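Local coordinates for glycerophosphoryl diester phosphodiesterase (Agrobacterium tumefaciens str. C58, PDB 3KS6), which binds a magnesium ion and belongs to the glycerophosphoryl diester phosphodiesterase family of TIM-barrel proteins, at residues V160-L165 / G186-T191; T24-M29 / A93-S98; H50-D55 / P108-L113. All coordinates share one frame; numbering follows the deposited sequence.

Contact 1 (V160-L165 / G186-T191); sequences VSPSVL and GVHIDT
Within one beta-alpha-beta unit of the TIM barrel, strand 156-160 and strand 184-188 run parallel, and Val160 and Gly186 tie them where the first strand gives way to helix 162-179. Val160 N donates to Gly186 O over 2.9 Å in an almost perfectly straight bond (179° at the hydrogen), arriving nearly along the C=O axis; the same oxygen also accepts from Trp210 NE1, so the next strand of the barrel is joined to this point. Beyond that rung the backbones diverge, and a single water takes up the hydrogen bonding. It donates to Val160 O at 2.7 Å, accepts from His188 N at 2.9 Å and donates to Thr191 OG1 at 3.0 Å, satisfying two backbone groups that do not reach one another.

Thr191 OG1 sits between the backbone N and carbonyl carbon (chi1 71°), from where it donates to a lone pair of His188 O over 2.8 Å; Thr191 N grips that oxygen as well. The hydroxyl and CB then lie against Leu165, whose CD2 comes to 3.5 Å from Thr191 OG1, the two side chains lying alongside each other and pointing opposite ways. Leu165 CD2 also reaches the CG1 branch of Val187, and Leu196 of helix 194-202 packs on both residues. Pro162, in the first turn of the helix, crosses Thr191 at about a right angle, its CB and CG meeting the CG2 methyl. Pro162 CG also touches His188 CB at 3.8 Å. The imidazole itself is held by a bond in the plane of its ring: His188 ND1 accepts from Asp190 N at 3.0 Å.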
loop_
_atom_site.group_PDB
_atom_site.type_symbol
_atom_site.label_atom_id
_atom_site.label_comp_id
_atom_site.label_asym_id
_atom_site.label_seq_id
_atom_site.Cartn_x
_atom_site.Cartn_y
_atom_site.Cartn_z
ATOM N N VAL A 160 9.947 5.050 -1.488
ATOM C CA VAL A 160 11.212 5.737 -1.128
ATOM C C VAL A 160 10.969 6.567 0.135
ATOM O O VAL A 160 10.256 7.600 0.117
ATOM C CB VAL A 160 11.663 6.611 -2.293
ATOM C CG1 VAL A 160 12.948 7.414 -1.933
ATOM C CG2 VAL A 160 11.891 5.752 -3.563
ATOM N N SER A 161 11.533 6.115 1.251
ATOM C CA SER A 161 11.348 6.773 2.537
ATOM C C SER A 161 12.009 8.154 2.571
ATOM O O SER A 161 12.964 8.404 1.822
ATOM C CB SER A 161 11.949 5.934 3.653
ATOM O OG SER A 161 13.353 5.838 3.455
ATOM N N PRO A 162 11.516 9.054 3.436
ATOM C CA PRO A 162 12.198 10.356 3.604
ATOM C C PRO A 162 13.728 10.236 3.802
ATOM O O PRO A 162 14.477 11.025 3.205
ATOM C CB PRO A 162 11.456 10.989 4.803
ATOM C CG PRO A 162 10.020 10.431 4.621
ATOM C CD PRO A 162 10.286 8.964 4.244
ATOM N N SER A 163 14.168 9.256 4.599
ATOM C CA SER A 163 15.608 9.019 4.877
ATOM C C SER A 163 16.400 8.657 3.643
ATOM O O SER A 163 17.464 9.222 3.377
ATOM C CB SER A 163 15.760 7.886 5.891
ATOM O OG SER A 163 15.321 8.340 7.129
ATOM N N VAL A 164 15.890 7.702 2.879
ATOM C CA VAL A 164 16.515 7.313 1.624
ATOM C C VAL A 164 16.560 8.506 0.644
ATOM O O VAL A 164 17.598 8.791 0.052
ATOM C CB VAL A 164 15.824 6.032 1.017
ATOM C CG1 VAL A 164 16.295 5.741 -0.417
ATOM C CG2 VAL A 164 16.087 4.808 1.941
ATOM N N LEU A 165 15.445 9.240 0.527
ATOM C CA LEU A 165 15.371 10.348 -0.422
ATOM C C LEU A 165 16.377 11.436 -0.056
ATOM O O LEU A 165 17.039 11.988 -0.923
ATOM C CB LEU A 165 13.955 10.951 -0.449
ATOM C CG LEU A 165 13.693 12.149 -1.404
ATOM C CD1 LEU A 165 14.052 11.816 -2.871
ATOM C CD2 LEU A 165 12.222 12.577 -1.319
ATOM N N GLY A 186 7.179 5.997 -5.107
ATOM C CA GLY A 186 6.216 6.686 -4.258
ATOM C C GLY A 186 7.003 7.319 -3.124
ATOM O O GLY A 186 7.801 6.635 -2.504
ATOM N N VAL A 187 6.816 8.621 -2.916
ATOM C CA VAL A 187 7.446 9.350 -1.821
ATOM C C VAL A 187 6.391 9.843 -0.824
ATOM O O VAL A 187 5.202 10.083 -1.190
ATOM C CB VAL A 187 8.326 10.569 -2.348
ATOM C CG1 VAL A 187 9.310 10.104 -3.453
ATOM C CG2 VAL A 187 7.468 11.740 -2.876
ATOM N N HIS A 188 6.814 10.041 0.442
ATOM C CA HIS A 188 5.965 10.686 1.451
ATOM C C HIS A 188 5.515 12.042 0.906
ATOM O O HIS A 188 6.326 12.804 0.398
ATOM C CB HIS A 188 6.750 10.907 2.734
ATOM C CG HIS A 188 5.914 11.251 3.932
ATOM N ND1 HIS A 188 5.167 12.411 4.036
ATOM C CD2 HIS A 188 5.714 10.576 5.083
ATOM C CE1 HIS A 188 4.530 12.418 5.196
ATOM N NE2 HIS A 188 4.849 11.321 5.853
ATOM N N ILE A 189 4.228 12.354 1.040
ATOM C CA ILE A 189 3.674 13.605 0.513
ATOM C C ILE A 189 4.437 14.830 1.004
ATOM O O ILE A 189 4.616 15.794 0.272
ATOM C CB ILE A 189 2.132 13.721 0.876
ATOM C CG1 ILE A 189 1.463 14.922 0.189
ATOM C CG2 ILE A 189 1.908 13.740 2.384
ATOM C CD1 ILE A 189 1.671 14.989 -1.282
ATOM N N ASP A 190 4.890 14.806 2.254
ATOM C CA ASP A 190 5.614 15.957 2.820
ATOM C C ASP A 190 6.996 16.169 2.196
ATOM O O ASP A 190 7.568 17.222 2.404
ATOM C CB ASP A 190 5.735 15.870 4.352
ATOM C CG ASP A 190 4.391 15.993 5.082
ATOM O OD1 ASP A 190 3.401 16.495 4.495
ATOM O OD2 ASP A 190 4.368 15.578 6.257
ATOM N N THR A 191 7.523 15.177 1.462
ATOM C CA THR A 191 8.765 15.306 0.717
ATOM C C THR A 191 8.592 15.608 -0.783
ATOM O O THR A 191 9.560 15.805 -1.513
ATOM C CB THR A 191 9.665 14.070 0.905
ATOM O OG1 THR A 191 9.109 12.931 0.222
ATOM C CG2 THR A 191 9.869 13.774 2.405
HETATM O O HOH W 1 9.620 10.058 1.063
#

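Contact 2 (T24-M29 / A93-S98); sequences TATAAM and ALYVDS
Ala27 and Tyr95 join two helices of the outer layer of the TIM barrel, helix 20-27 and helix 88-95, near their C-terminal ends. The methyl of Ala27 lies over one face of the phenol in a CH-pi contact: its CB is 3.8 Å from the centroid of the Tyr95 ring and 20° off the ring normal. It is displaced toward the rim, nearest to CE2 and CZ. Thr26 approaches the same ring from another direction, its CG2 lying at the edge near the ring plane, 3.3 Å from Tyr95 OH. The alanine packs on the flat of the ring while the threonine meets its hydroxyl end, which bonds weakly to Phe23 O. Phe102 adds an edge-to-face contact to this tyrosine, and Thr26 OG1 turns to Ser7 and to Gly22 O.

Leu94 and Thr24 cross at about a right angle. Both leucine methyls touch the threonine oxygen from one side, with Leu94 CD2 3.6 Å from Thr24 OG1, which is bonded to Pro20 O.

The chain then folds through a type I beta turn from Tyr95 to Ser98, bringing the serine back to the end of helix 20-27. With OG anti to the backbone N (chi1 172°), the hydroxyl faces that helix while also bonding to Val100 N. Ser98 OG donates over 2.7 Å to a lone pair of Ala27 O, in the plane of the carbonyl.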
loop_
_atom_site.group_PDB
_atom_site.type_symbol
_atom_site.label_atom_id
_atom_site.label_comp_id
_atom_site.label_asym_id
_atom_site.label_seq_id
_atom_site.Cartn_x
_atom_site.Cartn_y
_atom_site.Cartn_z
ATOM N N THR A 24 -14.211 -3.408 3.706
ATOM C CA THR A 24 -15.558 -3.588 3.167
ATOM C C THR A 24 -16.071 -2.245 2.683
ATOM O O THR A 24 -16.555 -2.135 1.550
ATOM C CB THR A 24 -16.509 -4.243 4.236
ATOM O OG1 THR A 24 -15.994 -5.530 4.590
ATOM C CG2 THR A 24 -17.929 -4.460 3.688
ATOM N N ALA A 25 -15.908 -1.214 3.503
ATOM C CA ALA A 25 -16.383 0.113 3.161
ATOM C C ALA A 25 -15.604 0.617 1.953
ATOM O O ALA A 25 -16.181 1.162 1.015
ATOM C CB ALA A 25 -16.254 1.093 4.364
ATOM N N THR A 26 -14.294 0.394 1.946
ATOM C CA THR A 26 -13.463 0.831 0.816
ATOM C C THR A 26 -13.879 0.206 -0.532
ATOM O O THR A 26 -13.891 0.893 -1.568
ATOM C CB THR A 26 -11.977 0.510 1.091
ATOM O OG1 THR A 26 -11.492 1.389 2.133
ATOM C CG2 THR A 26 -11.150 0.750 -0.167
ATOM N N ALA A 27 -14.240 -1.079 -0.508
ATOM C CA ALA A 27 -14.654 -1.812 -1.717
ATOM C C ALA A 27 -15.841 -1.166 -2.408
ATOM O O ALA A 27 -15.999 -1.315 -3.635
ATOM C CB ALA A 27 -14.980 -3.252 -1.393
ATOM N N ALA A 28 -16.650 -0.455 -1.633
ATOM C CA ALA A 28 -17.860 0.251 -2.137
ATOM C C ALA A 28 -17.675 1.729 -2.488
ATOM O O ALA A 28 -18.628 2.390 -2.947
ATOM C CB ALA A 28 -18.971 0.109 -1.084
HETATM N N MSE A 29 -16.470 2.275 -2.298
HETATM C CA MSE A 29 -16.218 3.705 -2.565
HETATM C C MSE A 29 -15.779 4.000 -3.977
HETATM O O MSE A 29 -15.248 3.132 -4.667
HETATM C CB MSE A 29 -15.162 4.263 -1.614
HETATM C CG MSE A 29 -15.652 4.345 -0.216
HETATM SE SE MSE A 29 -14.194 5.084 0.910
HETATM C CE MSE A 29 -14.787 4.189 2.436
ATOM N N ALA A 93 -12.082 -12.085 -1.194
ATOM C CA ALA A 93 -13.551 -12.279 -1.252
ATOM C C ALA A 93 -14.322 -10.973 -1.179
ATOM O O ALA A 93 -15.396 -10.823 -1.792
ATOM C CB ALA A 93 -14.001 -13.212 -0.138
ATOM N N LEU A 94 -13.808 -9.992 -0.437
ATOM C CA LEU A 94 -14.492 -8.714 -0.372
ATOM C C LEU A 94 -14.456 -7.934 -1.698
ATOM O O LEU A 94 -15.272 -7.032 -1.903
ATOM C CB LEU A 94 -13.880 -7.840 0.731
ATOM C CG LEU A 94 -14.003 -8.333 2.162
ATOM C CD1 LEU A 94 -13.231 -7.339 3.074
ATOM C CD2 LEU A 94 -15.512 -8.456 2.554
ATOM N N TYR A 95 -13.453 -8.194 -2.532
ATOM C CA TYR A 95 -13.190 -7.376 -3.726
ATOM C C TYR A 95 -13.580 -8.062 -5.042
ATOM O O TYR A 95 -13.423 -7.481 -6.121
ATOM C CB TYR A 95 -11.722 -6.898 -3.726
ATOM C CG TYR A 95 -11.554 -5.732 -2.757
ATOM C CD1 TYR A 95 -11.464 -5.948 -1.401
ATOM C CD2 TYR A 95 -11.550 -4.428 -3.204
ATOM C CE1 TYR A 95 -11.358 -4.920 -0.521
ATOM C CE2 TYR A 95 -11.458 -3.380 -2.336
ATOM C CZ TYR A 95 -11.356 -3.621 -0.988
ATOM O OH TYR A 95 -11.260 -2.581 -0.086
ATOM N N VAL A 96 -14.138 -9.261 -4.935
ATOM C CA VAL A 96 -14.473 -10.084 -6.104
ATOM C C VAL A 96 -15.314 -9.309 -7.113
ATOM O O VAL A 96 -14.999 -9.330 -8.315
ATOM C CB VAL A 96 -15.199 -11.418 -5.711
ATOM C CG1 VAL A 96 -16.604 -11.162 -5.219
ATOM C CG2 VAL A 96 -15.231 -12.381 -6.891
ATOM N N ASP A 97 -16.330 -8.602 -6.610
ATOM C CA ASP A 97 -17.256 -7.838 -7.429
ATOM C C ASP A 97 -17.065 -6.332 -7.367
ATOM O O ASP A 97 -17.894 -5.601 -7.873
ATOM C CB ASP A 97 -18.684 -8.127 -6.977
ATOM C CG ASP A 97 -19.095 -9.557 -7.218
ATOM O OD1 ASP A 97 -18.655 -10.151 -8.237
ATOM O OD2 ASP A 97 -19.872 -10.077 -6.386
ATOM N N SER A 98 -15.996 -5.849 -6.746
ATOM C CA SER A 98 -15.758 -4.425 -6.647
ATOM C C SER A 98 -14.960 -3.937 -7.836
ATOM O O SER A 98 -14.176 -4.704 -8.428
ATOM C CB SER A 98 -14.928 -4.183 -5.370
ATOM O OG SER A 98 -14.521 -2.826 -5.323
#

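Contact 3 (H50-D55 / P108-L113); sequences HDPTLD and PGVDGL
Gly109, against which the ring of Pro52 packs, is held at both of its polar backbone atoms: Gly109 O accepts from Gly112 N at 2.9 Å, closing a type I beta turn, and Gly109 N donates to Leu113 O at 3.0 Å. These two bonds close the loop on itself. Asp111 reinforces it with an Asx turn, in which OD1 accepts from Leu113 N over 2.9 Å; the donor stands well above the carboxylate plane, 50° out of it.

Across the contact the meeting is between apolar groups and backbone. Pro52 CB lies 3.8 Å from Val110 N and 3.9 Å from Pro108 O, and the ring rests on the backbone leading into the turn. The CG of the same ring reaches the CG2 methyl of Val110 at 4.1 Å.

In the TIM barrel, residues 108-113 directly follow barrel strand 101-106, which carries the magnesium ligand Glu105. Residues 50-55 belong to the long excursion between that strand and strand 33-40, which carries the other two ligands, Glu35 and Asp37. Near the start of the latter loop, His50 O accepts from both His39 NE2 and Lys107 NZ, a second, polar connection to the chain just before Pro108. Pro52 is further tied through its backbone to Ile64, and its ring also touches Tyr115.

Next to the proline, Thr53 and Val110 cross at about a right angle. The valine CG2 branch is anti to its carbonyl carbon (chi1 of CG1 172°), which directs it to the proline and the threonine alike. Thr53 CG2 and Val110 CG2 approach to 3.5 Å, tighter than usual for two methyl carbons.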
loop_
_atom_site.group_PDB
_atom_site.type_symbol
_atom_site.label_atom_id
_atom_site.label_comp_id
_atom_site.label_asym_id
_atom_site.label_seq_id
_atom_site.Cartn_x
_atom_site.Cartn_y
_atom_site.Cartn_z
ATOM N N HIS A 50 -0.274 -4.437 9.087
ATOM C CA HIS A 50 0.836 -3.550 8.766
ATOM C C HIS A 50 2.162 -3.990 9.403
ATOM O O HIS A 50 3.083 -4.373 8.681
ATOM C CB HIS A 50 0.508 -2.106 9.174
ATOM C CG HIS A 50 1.661 -1.188 8.977
ATOM N ND1 HIS A 50 2.276 -0.529 10.024
ATOM C CD2 HIS A 50 2.365 -0.888 7.865
ATOM C CE1 HIS A 50 3.306 0.147 9.547
ATOM N NE2 HIS A 50 3.375 -0.047 8.241
ATOM N N ASP A 51 2.263 -3.960 10.741
ATOM C CA ASP A 51 3.524 -4.327 11.396
ATOM C C ASP A 51 3.753 -5.848 11.334
ATOM O O ASP A 51 2.797 -6.624 11.215
ATOM C CB ASP A 51 3.542 -3.914 12.870
ATOM C CG ASP A 51 3.690 -2.426 13.087
ATOM O OD1 ASP A 51 4.182 -1.695 12.204
ATOM O OD2 ASP A 51 3.305 -2.010 14.191
ATOM N N PRO A 52 5.015 -6.286 11.430
ATOM C CA PRO A 52 5.291 -7.712 11.458
ATOM C C PRO A 52 4.909 -8.323 12.801
ATOM O O PRO A 52 5.032 -9.540 12.973
ATOM C CB PRO A 52 6.800 -7.782 11.208
ATOM C CG PRO A 52 7.328 -6.483 11.705
ATOM C CD PRO A 52 6.253 -5.478 11.459
ATOM N N THR A 53 4.490 -7.481 13.744
ATOM C CA THR A 53 4.031 -7.911 15.060
ATOM C C THR A 53 2.629 -7.387 15.302
ATOM O O THR A 53 2.172 -6.410 14.693
ATOM C CB THR A 53 4.938 -7.415 16.191
ATOM O OG1 THR A 53 4.933 -5.988 16.193
ATOM C CG2 THR A 53 6.392 -7.953 16.050
ATOM N N LEU A 54 1.935 -8.055 16.202
ATOM C CA LEU A 54 0.573 -7.702 16.531
ATOM C C LEU A 54 0.429 -6.598 17.592
ATOM O O LEU A 54 -0.658 -6.142 17.816
ATOM C CB LEU A 54 -0.174 -8.960 16.990
ATOM C CG LEU A 54 -0.452 -10.071 15.945
ATOM C CD1 LEU A 54 -1.346 -11.184 16.559
ATOM C CD2 LEU A 54 -1.105 -9.534 14.658
ATOM N N ASP A 55 1.528 -6.160 18.205
ATOM C CA ASP A 55 1.488 -5.310 19.403
ATOM C C ASP A 55 0.731 -3.988 19.263
ATOM O O ASP A 55 -0.105 -3.675 20.094
ATOM C CB ASP A 55 2.904 -5.002 19.902
ATOM C CG ASP A 55 3.745 -6.264 20.172
ATOM O OD1 ASP A 55 3.657 -7.239 19.424
ATOM O OD2 ASP A 55 4.529 -6.252 21.147
ATOM N N PRO A 108 9.105 -6.570 5.246
ATOM C CA PRO A 108 10.015 -7.524 5.872
ATOM C C PRO A 108 9.542 -7.905 7.269
ATOM O O PRO A 108 8.536 -7.393 7.760
ATOM C CB PRO A 108 11.316 -6.723 5.965
ATOM C CG PRO A 108 10.803 -5.295 6.272
ATOM C CD PRO A 108 9.595 -5.180 5.382
ATOM N N GLY A 109 10.260 -8.835 7.894
ATOM C CA GLY A 109 9.999 -9.199 9.267
ATOM C C GLY A 109 10.619 -8.271 10.300
ATOM O O GLY A 109 11.171 -7.208 9.990
ATOM N N VAL A 110 10.523 -8.680 11.557
ATOM C CA VAL A 110 11.016 -7.874 12.673
ATOM C C VAL A 110 12.473 -7.457 12.488
ATOM O O VAL A 110 12.833 -6.308 12.745
ATOM C CB VAL A 110 10.826 -8.640 14.051
ATOM C CG1 VAL A 110 11.511 -7.875 15.188
ATOM C CG2 VAL A 110 9.311 -8.836 14.365
ATOM N N ASP A 111 13.304 -8.372 12.001
ATOM C CA ASP A 111 14.729 -8.091 11.770
ATOM C C ASP A 111 15.050 -7.206 10.556
ATOM O O ASP A 111 16.228 -6.996 10.232
ATOM C CB ASP A 111 15.492 -9.413 11.686
ATOM C CG ASP A 111 15.102 -10.265 10.481
ATOM O OD1 ASP A 111 14.263 -9.853 9.632
ATOM O OD2 ASP A 111 15.673 -11.367 10.362
ATOM N N GLY A 112 14.008 -6.737 9.854
ATOM C CA GLY A 112 14.162 -5.887 8.674
ATOM C C GLY A 112 14.541 -6.629 7.410
ATOM O O GLY A 112 14.733 -6.018 6.356
ATOM N N LEU A 113 14.620 -7.952 7.482
ATOM C CA LEU A 113 14.956 -8.739 6.313
ATOM C C LEU A 113 13.707 -9.254 5.593
ATOM O O LEU A 113 12.697 -9.551 6.231
ATOM C CB LEU A 113 15.845 -9.932 6.652
ATOM C CG LEU A 113 17.193 -9.600 7.274
ATOM C CD1 LEU A 113 17.891 -10.934 7.581
ATOM C CD2 LEU A 113 18.026 -8.718 6.347
#

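The three contacts are separate sites on one barrel and none touches another. Contacts 1 and 2 lie on opposite sides of the centre of the chain, their centres 29 Å apart, whereas contact 3 is 20 Å from contact 1 and 27 Å from contact 2, centre to centre. Along the sequence contacts 2 and 3 interleave, and both are complete before contact 1 begins. The magnesium ion, bound by Glu35, Asp37 and Glu105, lies among them: about 10 Å from the side chain of Pro108, about 11 Å from Gly186 and about 13 Å from the side chain of Thr26. An acetate ion, probably from the crystallisation liquor, lies about 6 Å from the Pro108 side chain.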